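Local coordinates for receptor-type tyrosine-protein phosphatase C (Rattus norvegicus, PDB 5FN8) that dephosphorylates phosphotyrosine in proteins and is probably required for T-cell activation through the antigen receptor, here represented by two extracellular fibronectin type III domains, at residues N156-S160 and T161-F165. Sequence-based numbering, arbitrary orientation.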
loop_
_atom_site.group_PDB
_atom_site.type_symbol
_atom_site.label_atom_id
_atom_site.label_comp_id
_atom_site.label_asym_id
_atom_site.label_seq_id
_atom_site.Cartn_x
_atom_site.Cartn_y
_atom_site.Cartn_z
ATOM N N ASN B 156 -36.209 9.284 6.605
ATOM C CA ASN B 156 -37.567 9.089 6.093
ATOM C C ASN B 156 -37.893 7.625 5.702
ATOM O O ASN B 156 -38.555 7.364 4.681
ATOM C CB ASN B 156 -37.942 10.137 5.009
ATOM C CG ASN B 156 -37.689 11.589 5.403
ATOM O OD1 ASN B 156 -37.925 12.018 6.545
ATOM N ND2 ASN B 156 -37.219 12.393 4.453
ATOM N N LEU B 157 -37.445 6.676 6.554
ATOM C CA LEU B 157 -37.700 5.243 6.380
ATOM C C LEU B 157 -38.987 4.855 7.129
ATOM O O LEU B 157 -39.540 5.680 7.865
ATOM C CB LEU B 157 -36.505 4.404 6.904
ATOM C CG LEU B 157 -35.109 4.657 6.312
ATOM C CD1 LEU B 157 -34.058 4.087 7.210
ATOM C CD2 LEU B 157 -34.947 4.024 4.926
ATOM N N TYR B 158 -39.479 3.612 6.940
ATOM C CA TYR B 158 -40.662 3.133 7.669
ATOM C C TYR B 158 -40.214 2.797 9.102
ATOM O O TYR B 158 -39.025 2.521 9.316
ATOM C CB TYR B 158 -41.349 1.957 6.953
ATOM C CG TYR B 158 -41.978 2.329 5.619
ATOM C CD1 TYR B 158 -43.032 3.237 5.551
ATOM C CD2 TYR B 158 -41.573 1.715 4.439
ATOM C CE1 TYR B 158 -43.641 3.554 4.333
ATOM C CE2 TYR B 158 -42.157 2.041 3.213
ATOM C CZ TYR B 158 -43.203 2.947 3.167
ATOM O OH TYR B 158 -43.800 3.254 1.961
ATOM N N TYR B 159 -41.151 2.886 10.073
ATOM C CA TYR B 159 -40.933 2.794 11.521
ATOM C C TYR B 159 -40.447 1.512 12.195
ATOM O O TYR B 159 -39.662 1.613 13.159
ATOM C CB TYR B 159 -42.071 3.454 12.323
ATOM C CG TYR B 159 -41.917 4.957 12.378
ATOM C CD1 TYR B 159 -40.935 5.549 13.175
ATOM C CD2 TYR B 159 -42.693 5.788 11.575
ATOM C CE1 TYR B 159 -40.770 6.935 13.212
ATOM C CE2 TYR B 159 -42.534 7.176 11.602
ATOM C CZ TYR B 159 -41.564 7.746 12.419
ATOM O OH TYR B 159 -41.369 9.110 12.444
ATOM N N SER B 160 -40.921 0.330 11.770
ATOM C CA SER B 160 -40.455 -0.908 12.415
ATOM C C SER B 160 -40.104 -1.885 11.315
ATOM O O SER B 160 -40.747 -2.921 11.138
ATOM C CB SER B 160 -41.500 -1.456 13.388
ATOM O OG SER B 160 -41.435 -0.799 14.643
ATOM N N THR B 161 -39.091 -1.504 10.532
ATOM C CA THR B 161 -38.686 -2.251 9.351
ATOM C C THR B 161 -37.217 -2.663 9.372
ATOM O O THR B 161 -36.354 -1.913 9.843
ATOM C CB THR B 161 -39.128 -1.455 8.101
ATOM O OG1 THR B 161 -40.519 -1.108 8.238
ATOM C CG2 THR B 161 -38.904 -2.212 6.787
ATOM N N ASP B 162 -36.950 -3.885 8.877
ATOM C CA ASP B 162 -35.603 -4.430 8.699
ATOM C C ASP B 162 -35.101 -3.926 7.339
ATOM O O ASP B 162 -35.798 -4.043 6.316
ATOM C CB ASP B 162 -35.598 -5.976 8.688
ATOM C CG ASP B 162 -36.310 -6.654 9.839
ATOM O OD1 ASP B 162 -35.773 -6.621 10.975
ATOM O OD2 ASP B 162 -37.378 -7.268 9.594
ATOM N N TYR B 163 -33.902 -3.356 7.346
ATOM C CA TYR B 163 -33.241 -2.847 6.159
ATOM C C TYR B 163 -31.831 -3.429 6.044
ATOM O O TYR B 163 -31.220 -3.775 7.056
ATOM C CB TYR B 163 -33.144 -1.314 6.232
ATOM C CG TYR B 163 -34.451 -0.590 6.004
ATOM C CD1 TYR B 163 -34.907 -0.323 4.713
ATOM C CD2 TYR B 163 -35.199 -0.110 7.075
ATOM C CE1 TYR B 163 -36.111 0.354 4.496
ATOM C CE2 TYR B 163 -36.395 0.587 6.869
ATOM C CZ TYR B 163 -36.848 0.811 5.577
ATOM O OH TYR B 163 -38.009 1.500 5.354
ATOM N N GLU B 164 -31.330 -3.564 4.813
ATOM C CA GLU B 164 -29.939 -3.954 4.591
ATOM C C GLU B 164 -29.224 -2.819 3.909
ATOM O O GLU B 164 -29.810 -2.095 3.086
ATOM C CB GLU B 164 -29.699 -5.360 3.963
ATOM C CG GLU B 164 -30.361 -5.663 2.625
ATOM C CD GLU B 164 -29.716 -6.721 1.730
ATOM O OE1 GLU B 164 -28.513 -7.019 1.918
ATOM O OE2 GLU B 164 -30.407 -7.224 0.810
ATOM N N PHE B 165 -27.996 -2.580 4.356
ATOM C CA PHE B 165 -27.148 -1.505 3.855
ATOM C C PHE B 165 -25.951 -2.135 3.219
ATOM O O PHE B 165 -25.268 -2.944 3.847
ATOM C CB PHE B 165 -26.802 -0.504 4.981
ATOM C CG PHE B 165 -28.046 0.110 5.596
ATOM C CD1 PHE B 165 -28.763 -0.561 6.583
ATOM C CD2 PHE B 165 -28.505 1.353 5.184
ATOM C CE1 PHE B 165 -29.933 -0.017 7.116
ATOM C CE2 PHE B 165 -29.660 1.914 5.743
ATOM C CZ PHE B 165 -30.377 1.215 6.690
#
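With CG set beside its own backbone N (chi1 -73°), the ring of Tyr163 leans back toward the loop the chain has just left, and a similar turn at Leu157 (chi1 -57°) lays that side chain over the ring. The two side chains run antiparallel alongside one another. Leu157 CD2 makes a CH-pi contact over one face of the phenol, displaced from the ring centre, 3.7 Å above the ring plane and 3.8 Å from Tyr163 CZ. Further out, Leu157 CB lies 3.6 Å from Tyr163 OH. The polar end of the ring meets the backbone one residue later: Tyr158 N donates to Tyr163 OH at 3.0 Å, arriving at the ring edge close to its plane, and the bond is nearly straight at 166°. One face packed by a methyl and a hydroxyl held by a peptide N-H together limit how the phenol can shift. This is a tyrosine corner, a recurrent feature of Greek-key beta sandwiches, here in the second fibronectin type III domain of the fragment. It ties the start of strand 162-170 back to the loop arriving from strand 151-154 in the other sheet, and so probably steadies that crossing. The side chain of Tyr158 runs across that of Tyr163 at about a right angle, with Tyr158 CD2 3.7 Å from Tyr163 OH. Farther round the turn, Thr161 OG1 comes within 3.4 Å of Tyr158 CB. Thr185 OG1 joins the two limbs of the turn from outside by hydrogen-bonding both Tyr158 O and Thr161 N, while Ile114 of strand 114-119, neighbour of strand 151-154 in its sheet, packs against Leu157.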